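Fumarylacetoacetate hydrolase (Burkholderia xenovorans, PDB 5TI1) probably hydrolyses fumarylacetoacetate to fumarate and acetoacetate, the last step of phenylalanine and tyrosine breakdown, using a bound divalent metal ion. Local coordinates at residues G254-N259 with T284-W289; T229-G234 with D371-G376; T418-C423 with F432-G437; I39-F44 with W289-D294. All blocks are in the same frame, centred on the assembly; numbering follows the deposited sequence. Where two conformers were deposited one is given.

Contact 1 of 4, residues G254-N259 with T284-W289. With NA (sodium ion), chain L.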
loop_
_atom_site.group_PDB
_atom_site.type_symbol
_atom_site.label_atom_id
_atom_site.label_comp_id
_atom_site.label_asym_id
_atom_site.label_seq_id
_atom_site.Cartn_x
_atom_site.Cartn_y
_atom_site.Cartn_z
ATOM N N GLY B 254 3.038 -8.302 -16.845
ATOM C CA GLY B 254 2.133 -7.849 -17.878
ATOM C C GLY B 254 1.546 -6.499 -17.532
ATOM O O GLY B 254 1.996 -5.828 -16.599
ATOM N N MET B 255 0.500 -6.122 -18.276
ATOM C CA MET B 255 -0.067 -4.786 -18.178
ATOM C C MET B 255 -1.587 -4.857 -18.183
ATOM O O MET B 255 -2.181 -5.780 -18.749
ATOM C CB MET B 255 0.411 -3.905 -19.334
ATOM C CG MET B 255 0.176 -2.429 -19.144
ATOM S SD MET B 255 0.789 -1.519 -20.570
ATOM C CE MET B 255 2.541 -1.892 -20.499
ATOM N N VAL B 256 -2.203 -3.865 -17.536
ATOM C CA VAL B 256 -3.639 -3.644 -17.558
ATOM C C VAL B 256 -3.881 -2.168 -17.861
ATOM O O VAL B 256 -2.968 -1.344 -17.814
ATOM C CB VAL B 256 -4.315 -4.032 -16.229
ATOM C CG1 VAL B 256 -4.183 -5.528 -15.977
ATOM C CG2 VAL B 256 -3.730 -3.205 -15.083
ATOM N N LEU B 257 -5.132 -1.838 -18.170
ATOM C CA LEU B 257 -5.566 -0.447 -18.189
ATOM C C LEU B 257 -5.931 -0.013 -16.774
ATOM O O LEU B 257 -6.396 -0.815 -15.967
ATOM C CB LEU B 257 -6.770 -0.267 -19.112
ATOM C CG LEU B 257 -6.574 -0.739 -20.563
ATOM C CD1 LEU B 257 -7.877 -0.672 -21.338
ATOM C CD2 LEU B 257 -5.507 0.076 -21.253
ATOM N N LEU B 258 -5.729 1.271 -16.479
ATOM C CA LEU B 258 -5.849 1.773 -15.110
ATOM C C LEU B 258 -6.437 3.175 -15.144
ATOM O O LEU B 258 -5.870 4.077 -15.769
ATOM C CB LEU B 258 -4.485 1.767 -14.398
ATOM C CG LEU B 258 -4.441 2.020 -12.879
ATOM C CD1 LEU B 258 -3.154 1.427 -12.247
ATOM C CD2 LEU B 258 -4.543 3.494 -12.545
ATOM N N ASN B 259 -7.580 3.354 -14.479
ATOM C CA ASN B 259 -8.208 4.658 -14.327
ATOM C C ASN B 259 -8.046 5.078 -12.872
ATOM O O ASN B 259 -8.737 4.558 -11.987
ATOM C CB ASN B 259 -9.683 4.623 -14.727
ATOM C CG ASN B 259 -10.338 5.996 -14.647
ATOM O OD1 ASN B 259 -9.689 6.978 -14.255
ATOM N ND2 ASN B 259 -11.626 6.080 -15.035
ATOM N N THR B 284 -9.764 3.183 -7.605
ATOM C CA THR B 284 -8.909 3.057 -8.770
ATOM C C THR B 284 -9.384 1.817 -9.508
ATOM O O THR B 284 -9.562 0.769 -8.885
ATOM C CB THR B 284 -7.428 2.940 -8.374
ATOM O OG1 THR B 284 -7.018 4.122 -7.669
ATOM C CG2 THR B 284 -6.564 2.771 -9.612
ATOM N N THR B 285 -9.637 1.936 -10.812
ATOM C CA THR B 285 -10.191 0.833 -11.586
ATOM C C THR B 285 -9.129 0.268 -12.526
ATOM O O THR B 285 -8.386 1.021 -13.160
ATOM C CB THR B 285 -11.431 1.285 -12.381
ATOM O OG1 THR B 285 -12.406 1.824 -11.484
ATOM C CG2 THR B 285 -12.063 0.120 -13.129
ATOM N N ILE B 286 -9.042 -1.060 -12.613
ATOM C CA ILE B 286 -8.218 -1.679 -13.644
ATOM C C ILE B 286 -9.059 -2.630 -14.488
ATOM O O ILE B 286 -10.083 -3.168 -14.047
ATOM C CB ILE B 286 -6.976 -2.412 -13.078
ATOM C CG1 ILE B 286 -7.369 -3.561 -12.139
ATOM C CG2 ILE B 286 -6.047 -1.421 -12.379
ATOM C CD1 ILE B 286 -6.161 -4.423 -11.706
ATOM N N SER B 287 -8.616 -2.818 -15.731
ATOM C CA SER B 287 -9.195 -3.819 -16.598
ATOM C C SER B 287 -8.877 -5.216 -16.064
ATOM O O SER B 287 -7.917 -5.401 -15.304
ATOM C CB SER B 287 -8.660 -3.651 -18.022
ATOM O OG SER B 287 -7.247 -3.725 -18.039
ATOM N N PRO B 288 -9.671 -6.223 -16.443
ATOM C CA PRO B 288 -9.507 -7.548 -15.824
ATOM C C PRO B 288 -8.469 -8.457 -16.474
ATOM O O PRO B 288 -8.036 -9.415 -15.826
ATOM C CB PRO B 288 -10.915 -8.153 -15.936
ATOM C CG PRO B 288 -11.498 -7.502 -17.152
ATOM C CD PRO B 288 -10.933 -6.112 -17.202
ATOM N N TRP B 289 -8.060 -8.193 -17.721
ATOM C CA TRP B 289 -7.161 -9.079 -18.459
ATOM C C TRP B 289 -5.720 -8.561 -18.415
ATOM O O TRP B 289 -5.430 -7.457 -18.891
ATOM C CB TRP B 289 -7.610 -9.227 -19.917
ATOM C CG TRP B 289 -8.919 -9.948 -20.084
ATOM C CD1 TRP B 289 -10.099 -9.409 -20.511
ATOM C CD2 TRP B 289 -9.184 -11.331 -19.807
ATOM N NE1 TRP B 289 -11.080 -10.370 -20.524
ATOM C CE2 TRP B 289 -10.549 -11.558 -20.094
ATOM C CE3 TRP B 289 -8.402 -12.397 -19.344
ATOM C CZ2 TRP B 289 -11.149 -12.811 -19.944
ATOM C CZ3 TRP B 289 -8.998 -13.638 -19.186
ATOM C CH2 TRP B 289 -10.359 -13.834 -19.488
HETATM NA NA NA L . -7.926 6.852 -7.727
#
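The tight end of this antiparallel strand pair lies at Asn259 and Thr285, which exchange two backbone hydrogen bonds; Asn259 N reaches Thr285 O at 2.8 Å. One step back, Leu258 and Ile286 form the non-hydrogen-bonded pair and cross obliquely, Leu258 CG lying 3.8 Å from Ile286 CG2. The tip of Leu258 also meets Thr284, CD2 to CG2 at 3.6 Å, on the face covered by Leu372. Asn259 and Thr285 project from the other face; Asn259 OD1 is held by Glu226 N and Thr285 OG1 by Trp261 NE1.

Leu257 and Ser287 are still joined twice. Ser287 N donates to Leu257 O at 3.0 Å, and Ser287 folds OG between its own N and carbonyl carbon (chi1 57°), so OG, not a carbonyl, accepts from Leu257 N at 2.8 Å. After Ser287 the ladder loosens: its O is buried without a polar partner, and Trp289 turns its side chain off. Val256 CG1 lies 3.7 Å from Trp289 O, and Met255 bonds to Val291.

Thr284 OG1 binds the sodium ion, 2.9 Å away, with Asp260, Trp261, Lys280 and Ala283: a ladder of the central sheet whose Thr284 end reaches the sodium site of an FAH-family hydrolase.

Contact 2 of 4, residues T229-G234 with D371-G376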
loop_
_atom_site.group_PDB
_atom_site.type_symbol
_atom_site.label_atom_id
_atom_site.label_comp_id
_atom_site.label_asym_id
_atom_site.label_seq_id
_atom_site.Cartn_x
_atom_site.Cartn_y
_atom_site.Cartn_z
ATOM N N THR B 229 -1.818 3.208 -17.782
ATOM C CA THR B 229 -1.636 1.768 -17.740
ATOM C C THR B 229 -1.034 1.376 -16.394
ATOM O O THR B 229 -0.375 2.174 -15.718
ATOM C CB THR B 229 -0.713 1.279 -18.852
ATOM O OG1 THR B 229 0.597 1.764 -18.586
ATOM C CG2 THR B 229 -1.179 1.796 -20.233
ATOM N N GLY B 230 -1.259 0.130 -16.006
ATOM C CA GLY B 230 -0.560 -0.396 -14.848
ATOM C C GLY B 230 0.184 -1.653 -15.225
ATOM O O GLY B 230 -0.374 -2.516 -15.911
ATOM N N PHE B 231 1.443 -1.778 -14.825
ATOM C CA PHE B 231 2.115 -3.049 -15.020
ATOM C C PHE B 231 2.194 -3.805 -13.702
ATOM O O PHE B 231 2.159 -3.217 -12.619
ATOM C CB PHE B 231 3.499 -2.885 -15.663
ATOM C CG PHE B 231 4.508 -2.082 -14.867
ATOM C CD1 PHE B 231 5.429 -2.714 -14.037
ATOM C CD2 PHE B 231 4.611 -0.709 -15.032
ATOM C CE1 PHE B 231 6.411 -1.986 -13.363
ATOM C CE2 PHE B 231 5.597 0.022 -14.358
ATOM C CZ PHE B 231 6.496 -0.622 -13.526
ATOM N N VAL B 232 2.257 -5.126 -13.808
ATOM C CA VAL B 232 2.121 -6.024 -12.671
ATOM C C VAL B 232 3.448 -6.753 -12.481
ATOM O O VAL B 232 4.009 -7.293 -13.440
ATOM C CB VAL B 232 0.948 -6.998 -12.891
ATOM C CG1 VAL B 232 0.952 -8.103 -11.864
ATOM C CG2 VAL B 232 -0.401 -6.229 -12.859
ATOM N N ILE B 233 3.955 -6.746 -11.241
ATOM C CA ILE B 233 5.246 -7.352 -10.929
ATOM C C ILE B 233 5.131 -8.865 -11.014
ATOM O O ILE B 233 4.239 -9.469 -10.407
ATOM C CB ILE B 233 5.733 -6.917 -9.533
ATOM C CG1 ILE B 233 6.084 -5.430 -9.527
ATOM C CG2 ILE B 233 6.986 -7.714 -9.125
ATOM C CD1 ILE B 233 7.179 -5.060 -10.544
ATOM N N GLY B 234 6.051 -9.488 -11.752
ATOM C CA GLY B 234 6.082 -10.933 -11.865
ATOM C C GLY B 234 7.176 -11.575 -11.033
ATOM O O GLY B 234 7.096 -12.758 -10.682
ATOM N N ASP B 371 2.261 -6.710 -7.300
ATOM C CA ASP B 371 2.319 -5.258 -7.180
ATOM C C ASP B 371 1.869 -4.598 -8.489
ATOM O O ASP B 371 2.100 -5.114 -9.587
ATOM C CB ASP B 371 3.737 -4.791 -6.846
ATOM C CG ASP B 371 4.093 -4.927 -5.366
ATOM O OD1 ASP B 371 3.214 -5.178 -4.510
ATOM O OD2 ASP B 371 5.290 -4.771 -5.052
ATOM N N LEU B 372 1.237 -3.437 -8.358
ATOM C CA LEU B 372 0.664 -2.698 -9.475
ATOM C C LEU B 372 1.351 -1.345 -9.567
ATOM O O LEU B 372 1.443 -0.617 -8.570
ATOM C CB LEU B 372 -0.843 -2.511 -9.278
ATOM C CG LEU B 372 -1.620 -1.735 -10.342
ATOM C CD1 LEU B 372 -1.642 -2.503 -11.653
ATOM C CD2 LEU B 372 -3.039 -1.463 -9.835
ATOM N N MET B 373 1.821 -1.001 -10.755
ATOM C CA MET B 373 2.584 0.226 -10.949
ATOM C C MET B 373 1.911 1.048 -12.041
ATOM O O MET B 373 1.941 0.677 -13.221
ATOM C CB MET B 373 4.047 -0.109 -11.267
ATOM C CG MET B 373 4.609 -1.074 -10.223
ATOM S SD MET B 373 6.284 -0.734 -9.707
ATOM C CE MET B 373 6.483 -1.930 -8.386
ATOM N N GLY B 374 1.284 2.150 -11.635
ATOM C CA GLY B 374 0.569 2.986 -12.582
ATOM C C GLY B 374 1.515 3.941 -13.289
ATOM O O GLY B 374 2.422 4.513 -12.688
ATOM N N SER B 375 1.283 4.121 -14.590
ATOM C CA SER B 375 2.206 4.904 -15.403
ATOM C C SER B 375 2.183 6.382 -15.040
ATOM O O SER B 375 3.162 7.088 -15.302
ATOM C CB SER B 375 1.861 4.738 -16.887
ATOM O OG SER B 375 0.536 5.184 -17.141
ATOM N N GLY B 376 1.106 6.853 -14.427
ATOM C CA GLY B 376 0.758 8.256 -14.477
ATOM C C GLY B 376 -0.103 8.555 -15.694
ATOM O O GLY B 376 -0.106 7.821 -16.679
HETATM O O HOH W 1 2.487 1.280 -16.540
#
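Two neighbouring strands of the central mixed sheet run antiparallel here, with Gly230 opposite Gly374, Phe231 opposite Met373 and Val232 opposite Leu372. Five hydrogen bonds join them. Ser375 N lies almost on the extension of the Thr229 C=O bond, 2.8 Å from its O. Ser375 OG, tucked between its own backbone N and carbonyl carbon (chi1 60°), accepts from Thr229 N at 3.1 Å and donates to Gly376 O, so both roles of the hydroxyl are fixed.

On the face of Phe231 and Met373 the packing is a CH-pi and Met-aromatic contact. Phe231 takes the crowded first torsion (chi1 62°), which lays its ring over the partner strand; Met373 CB sits 3.5 Å from the ring centroid, close to the ring normal, while SD approaches obliquely at 4.6 Å from that centroid. The methionine chain then bends at chi2 and carries CE to Ile233 CG1, 3.7 Å away.

On the other face Gly230 and Gly374 stand 4.2 Å apart between CA atoms, and Leu372 CD1 lies 4.0 Å from Gly230 CA. Gly376 N donates to the magnesium ligand Glu228; Asp371 OD2 accepts from Arg368 N and forms a salt bridge with Arg189 of the second subunit.

Contact 3 of 4, residues T418-C423 with F432-G437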
loop_
_atom_site.group_PDB
_atom_site.type_symbol
_atom_site.label_atom_id
_atom_site.label_comp_id
_atom_site.label_asym_id
_atom_site.label_seq_id
_atom_site.Cartn_x
_atom_site.Cartn_y
_atom_site.Cartn_z
ATOM N N THR B 418 -15.157 4.820 -19.852
ATOM C CA THR B 418 -14.614 3.556 -20.339
ATOM C C THR B 418 -13.262 3.774 -21.002
ATOM O O THR B 418 -13.172 4.440 -22.040
ATOM C CB THR B 418 -15.578 2.880 -21.316
ATOM O OG1 THR B 418 -16.870 2.742 -20.705
ATOM C CG2 THR B 418 -15.057 1.505 -21.679
ATOM N N LEU B 419 -12.227 3.171 -20.431
ATOM C CA LEU B 419 -10.904 3.105 -21.049
ATOM C C LEU B 419 -10.802 1.858 -21.914
ATOM O O LEU B 419 -11.277 0.783 -21.531
ATOM C CB LEU B 419 -9.801 3.058 -19.987
ATOM C CG LEU B 419 -9.237 4.322 -19.345
ATOM C CD1 LEU B 419 -10.302 5.091 -18.664
ATOM C CD2 LEU B 419 -8.120 3.960 -18.343
ATOM N N ALA B 420 -10.161 1.999 -23.076
ATOM C CA ALA B 420 -9.942 0.879 -23.974
ATOM C C ALA B 420 -8.557 1.012 -24.592
ATOM O O ALA B 420 -8.020 2.117 -24.715
ATOM C CB ALA B 420 -11.002 0.813 -25.080
ATOM N N GLY B 421 -7.987 -0.113 -25.001
ATOM C CA GLY B 421 -6.628 -0.097 -25.510
ATOM C C GLY B 421 -6.304 -1.319 -26.328
ATOM O O GLY B 421 -6.802 -2.416 -26.061
ATOM N N TRP B 422 -5.426 -1.131 -27.317
ATOM C CA TRP B 422 -4.951 -2.245 -28.118
ATOM C C TRP B 422 -3.637 -1.863 -28.781
ATOM O O TRP B 422 -3.344 -0.680 -28.984
ATOM C CB TRP B 422 -5.981 -2.661 -29.179
ATOM C CG TRP B 422 -6.426 -1.527 -30.025
ATOM C CD1 TRP B 422 -5.836 -1.071 -31.179
ATOM C CD2 TRP B 422 -7.558 -0.693 -29.794
ATOM N NE1 TRP B 422 -6.530 0.004 -31.664
ATOM C CE2 TRP B 422 -7.597 0.255 -30.835
ATOM C CE3 TRP B 422 -8.543 -0.648 -28.798
ATOM C CZ2 TRP B 422 -8.586 1.233 -30.914
ATOM C CZ3 TRP B 422 -9.522 0.323 -28.878
ATOM C CH2 TRP B 422 -9.540 1.250 -29.930
ATOM N N CYS B 423 -2.837 -2.880 -29.081
ATOM C CA CYS B 423 -1.718 -2.736 -29.995
ATOM C C CYS B 423 -2.198 -3.143 -31.380
ATOM O O CYS B 423 -2.791 -4.214 -31.541
ATOM C CB CYS B 423 -0.538 -3.600 -29.559
ATOM S SG CYS B 423 0.022 -3.295 -27.861
ATOM N N PHE B 432 -6.617 -4.911 -24.832
ATOM C CA PHE B 432 -6.690 -4.922 -23.375
ATOM C C PHE B 432 -8.110 -5.048 -22.831
ATOM O O PHE B 432 -8.291 -5.074 -21.604
ATOM C CB PHE B 432 -6.036 -3.652 -22.820
ATOM C CG PHE B 432 -4.538 -3.685 -22.836
ATOM C CD1 PHE B 432 -3.842 -3.455 -24.007
ATOM C CD2 PHE B 432 -3.825 -3.932 -21.670
ATOM C CE1 PHE B 432 -2.464 -3.474 -24.023
ATOM C CE2 PHE B 432 -2.438 -3.960 -21.680
ATOM C CZ PHE B 432 -1.762 -3.729 -22.851
ATOM N N GLY B 433 -9.120 -5.137 -23.693
ATOM C CA GLY B 433 -10.464 -5.102 -23.137
ATOM C C GLY B 433 -10.809 -3.698 -22.665
ATOM O O GLY B 433 -10.336 -2.694 -23.210
ATOM N N VAL B 434 -11.645 -3.613 -21.630
ATOM C CA VAL B 434 -12.107 -2.312 -21.174
ATOM C C VAL B 434 -11.943 -2.186 -19.669
ATOM O O VAL B 434 -11.958 -3.170 -18.920
ATOM C CB VAL B 434 -13.573 -2.016 -21.576
ATOM C CG1 VAL B 434 -13.728 -2.004 -23.100
ATOM C CG2 VAL B 434 -14.540 -2.989 -20.912
ATOM N N CYS B 435 -11.784 -0.941 -19.242
ATOM C CA CYS B 435 -11.670 -0.539 -17.852
ATOM C C CYS B 435 -12.755 0.516 -17.625
ATOM O O CYS B 435 -12.531 1.700 -17.888
ATOM C CB CYS B 435 -10.264 -0.006 -17.597
ATOM S SG CYS B 435 -10.086 0.892 -16.074
ATOM N N ALA B 436 -13.933 0.087 -17.149
ATOM C CA ALA B 436 -15.110 0.945 -17.057
ATOM C C ALA B 436 -15.592 1.155 -15.621
ATOM O O ALA B 436 -15.479 0.276 -14.762
ATOM C CB ALA B 436 -16.283 0.368 -17.873
ATOM N N GLY B 437 -16.182 2.321 -15.385
ATOM C CA GLY B 437 -16.877 2.580 -14.140
ATOM C C GLY B 437 -17.916 3.649 -14.353
ATOM O O GLY B 437 -17.745 4.542 -15.189
#
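Thr418 and Val434 set the pattern on one face of this beta hairpin, lying diagonal to each other and crossing obliquely. Thr418 puts CG2 anti to its backbone N, and that methyl leans over Val434 CB at 3.8 Å. The hydroxyl turns the other way along the strand, so that Thr418 OG1 rests 3.7 Å from the methyl CB of Ala436, the residue directly across. Ala420 adds its own methyl to this face, farther from Val434.

The opposite face belongs to Leu419 and Cys435, which meet through their stems, CB to CB at 3.9 Å. Their backbones exchange two hydrogen bonds: Leu419 N donates to Cys435 O almost straight (173° at the hydrogen), from well above the carbonyl plane, and Cys435 N returns a bond to Leu419 O at 2.9 Å.

Past this pair the register slips by one residue. Phe432 and Gly433 together stand opposite Gly421, as in a beta bulge, and Gly433 has backbone angles (phi 73°, psi -149°) that call for glycine. Phe432 N still bonds to Gly421 O at 2.8 Å, and the same oxygen lies at the edge of the Phe432 ring, in its plane, 3.7 Å from CD1.

Trp422 points away from the partner strand and makes a cation-pi contact with Arg429. On the Leu419 and Cys435 face, Leu419, Cys435 and the Phe432 ring pack against strand 252-263, Cys435 and Phe432 also touch strand 284-292, and strand 321-331 flanks strand 416-424 on the side away from strand 429-440.

Contact 4 of 4, residues I39-F44 with W289-D294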
loop_
_atom_site.group_PDB
_atom_site.type_symbol
_atom_site.label_atom_id
_atom_site.label_comp_id
_atom_site.label_asym_id
_atom_site.label_seq_id
_atom_site.Cartn_x
_atom_site.Cartn_y
_atom_site.Cartn_z
ATOM N N ILE B 39 -5.225 -14.776 -31.291
ATOM C CA ILE B 39 -4.410 -15.881 -30.789
ATOM C C ILE B 39 -3.028 -15.390 -30.385
ATOM O O ILE B 39 -2.324 -16.067 -29.628
ATOM C CB ILE B 39 -4.322 -17.018 -31.831
ATOM C CG1 ILE B 39 -3.923 -18.336 -31.159
ATOM C CG2 ILE B 39 -3.358 -16.648 -32.941
ATOM C CD1 ILE B 39 -3.775 -19.503 -32.123
ATOM N N GLN B 40 -2.624 -14.211 -30.863
ATOM C CA GLN B 40 -1.338 -13.642 -30.489
ATOM C C GLN B 40 -1.356 -13.017 -29.100
ATOM O O GLN B 40 -0.287 -12.742 -28.543
ATOM C CB GLN B 40 -0.905 -12.593 -31.522
ATOM C CG GLN B 40 -0.469 -13.165 -32.875
ATOM C CD GLN B 40 -1.630 -13.500 -33.792
ATOM O OE1 GLN B 40 -2.791 -13.243 -33.463
ATOM N NE2 GLN B 40 -1.321 -14.067 -34.959
ATOM N N ASN B 41 -2.537 -12.792 -28.529
ATOM C CA ASN B 41 -2.637 -12.110 -27.246
ATOM C C ASN B 41 -2.452 -13.099 -26.104
ATOM O O ASN B 41 -1.372 -13.170 -25.504
ATOM C CB ASN B 41 -3.979 -11.382 -27.133
ATOM C CG ASN B 41 -4.041 -10.476 -25.913
ATOM O OD1 ASN B 41 -3.177 -10.529 -25.039
ATOM N ND2 ASN B 41 -5.061 -9.636 -25.855
ATOM N N LEU B 42 -3.504 -13.864 -25.801
ATOM C CA LEU B 42 -3.519 -14.832 -24.710
ATOM C C LEU B 42 -3.275 -14.141 -23.366
ATOM O O LEU B 42 -2.278 -14.428 -22.682
ATOM C CB LEU B 42 -2.483 -15.931 -24.965
ATOM C CG LEU B 42 -2.572 -16.550 -26.363
ATOM C CD1 LEU B 42 -1.509 -17.627 -26.568
ATOM C CD2 LEU B 42 -3.969 -17.101 -26.615
ATOM N N PRO B 43 -4.154 -13.232 -22.951
ATOM C CA PRO B 43 -3.983 -12.583 -21.651
ATOM C C PRO B 43 -4.560 -13.439 -20.533
ATOM O O PRO B 43 -5.397 -14.313 -20.757
ATOM C CB PRO B 43 -4.775 -11.284 -21.807
ATOM C CG PRO B 43 -5.932 -11.695 -22.705
ATOM C CD PRO B 43 -5.377 -12.769 -23.640
ATOM N N PHE B 44 -4.109 -13.156 -19.309
ATOM C CA PHE B 44 -4.507 -13.910 -18.125
ATOM C C PHE B 44 -5.483 -13.118 -17.265
ATOM O O PHE B 44 -5.337 -11.902 -17.099
ATOM C CB PHE B 44 -3.290 -14.292 -17.275
ATOM C CG PHE B 44 -2.404 -15.311 -17.918
ATOM C CD1 PHE B 44 -2.615 -16.661 -17.708
ATOM C CD2 PHE B 44 -1.361 -14.918 -18.729
ATOM C CE1 PHE B 44 -1.796 -17.609 -18.303
ATOM C CE2 PHE B 44 -0.532 -15.857 -19.329
ATOM C CZ PHE B 44 -0.753 -17.204 -19.115
ATOM N N TRP B 289 -8.060 -8.193 -17.721
ATOM C CA TRP B 289 -7.161 -9.079 -18.459
ATOM C C TRP B 289 -5.720 -8.561 -18.415
ATOM O O TRP B 289 -5.430 -7.457 -18.891
ATOM C CB TRP B 289 -7.610 -9.227 -19.917
ATOM C CG TRP B 289 -8.919 -9.948 -20.084
ATOM C CD1 TRP B 289 -10.099 -9.409 -20.511
ATOM C CD2 TRP B 289 -9.184 -11.331 -19.807
ATOM N NE1 TRP B 289 -11.080 -10.370 -20.524
ATOM C CE2 TRP B 289 -10.549 -11.558 -20.094
ATOM C CE3 TRP B 289 -8.402 -12.397 -19.344
ATOM C CZ2 TRP B 289 -11.149 -12.811 -19.944
ATOM C CZ3 TRP B 289 -8.998 -13.638 -19.186
ATOM C CH2 TRP B 289 -10.359 -13.834 -19.488
ATOM N N ILE B 290 -4.807 -9.365 -17.891
ATOM C CA ILE B 290 -3.408 -8.956 -17.861
ATOM C C ILE B 290 -2.772 -9.421 -19.159
ATOM O O ILE B 290 -2.624 -10.622 -19.388
ATOM C CB ILE B 290 -2.657 -9.502 -16.646
ATOM C CG1 ILE B 290 -3.296 -8.990 -15.352
ATOM C CG2 ILE B 290 -1.224 -9.033 -16.704
ATOM C CD1 ILE B 290 -2.545 -9.417 -14.101
ATOM N N VAL B 291 -2.430 -8.467 -20.017
ATOM C CA VAL B 291 -1.750 -8.766 -21.275
ATOM C C VAL B 291 -0.272 -8.938 -20.956
ATOM O O VAL B 291 0.345 -8.032 -20.388
ATOM C CB VAL B 291 -1.975 -7.648 -22.306
ATOM C CG1 VAL B 291 -1.097 -7.870 -23.546
ATOM C CG2 VAL B 291 -3.465 -7.551 -22.704
ATOM N N THR B 292 0.287 -10.107 -21.280
ATOM C CA THR B 292 1.657 -10.412 -20.867
ATOM C C THR B 292 2.669 -9.538 -21.597
ATOM O O THR B 292 2.477 -9.137 -22.748
ATOM C CB THR B 292 2.020 -11.882 -21.114
ATOM O OG1 THR B 292 1.885 -12.196 -22.510
ATOM C CG2 THR B 292 1.153 -12.813 -20.284
ATOM N N LEU B 293 3.772 -9.260 -20.908
ATOM C CA LEU B 293 4.835 -8.477 -21.517
ATOM C C LEU B 293 5.379 -9.169 -22.762
ATOM O O LEU B 293 5.716 -8.507 -23.752
ATOM C CB LEU B 293 5.938 -8.227 -20.491
ATOM C CG LEU B 293 6.966 -7.214 -20.994
ATOM C CD1 LEU B 293 6.350 -5.822 -21.076
ATOM C CD2 LEU B 293 8.212 -7.219 -20.129
ATOM N N ASP B 294 5.427 -10.505 -22.750
ATOM C CA ASP B 294 5.836 -11.248 -23.943
ATOM C C ASP B 294 4.893 -10.992 -25.116
ATOM O O ASP B 294 5.344 -10.803 -26.252
ATOM C CB ASP B 294 5.917 -12.743 -23.624
ATOM C CG ASP B 294 7.232 -13.120 -22.960
ATOM O OD1 ASP B 294 8.242 -12.460 -23.274
ATOM O OD2 ASP B 294 7.261 -14.055 -22.131
HETATM O O HOH W 2 -1.094 -11.594 -23.127
HETATM O O HOH W 3 0.571 -14.981 -22.818
#
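Trp289 can be followed outward from its stem. CB rests on the proline ring, 4.0 Å from Pro43 CB. With chi1 at -67° the indole then runs along the chain beyond Pro43: CE3 comes to 3.7 Å from Phe44 C, which lies at the edge of the ring near its plane, and CZ3 reaches Pro43 O at 4.0 Å. The indole borders the backbone of Pro43 and Phe44, and it also meets Phe37 edge-to-face.

Next to it the backbones form a single antiparallel bridge. Ile290 N donates to Phe44 O at 2.7 Å, in the carbonyl plane, and Phe44 N returns a bond to Ile290 O. Pro43 CB presses close to that same carbonyl oxygen, 3.3 Å from Ile290 O. The Phe44 ring swings back to offer its CD2-CE2 edge to Thr292, whose CG2 lies in the ring plane 3.6 Å from CE2.

Where the two backbones part, water fills in. One molecule sits 2.9 Å from Asn41 O and accepts from Thr292 N at 2.7 Å; a second links Leu42 O to Thr292 OG1. Thr292 is the N-cap residue of the short, weakly bonded helix 293-296, its OG1 capping Ala295 N. Asn41 crosses Val291 at about a right angle, while its ND2 is held by Gly431 O and Asp36 O.

Around the contact, Leu42 leans on helix 102-116, Leu42, Pro43, Phe44 and Trp289 all touch strand 56-61, and Val291 packs on strand 429-440, so the N-terminal region is joined here to strand 284-292 of the mixed sheet in the C-terminal FAH region.

In the fold
Contacts 1 and 2 are strand pairs of one mixed sheet, their centres 9 Å apart, separated by the pairing of strand 223-233 with strand 252-263. Contact 4 continues strand 284-292, sharing Trp289 with contact 1 at 13 Å between centres, and carries it to the N-terminal region. Contact 3, the hairpin of the second large sheet, lies 8 Å from contact 1 between centres and packs against it. Along the chain, contact 1 falls within the spans of contacts 2 and 4, which cross, and contact 3 comes last. Contact 1 reaches the sodium through Thr284 and contact 2 adjoins the magnesium ligand Glu228; contact 3 backs them about 10 Å from the ions, and contact 4 lies away from the sites.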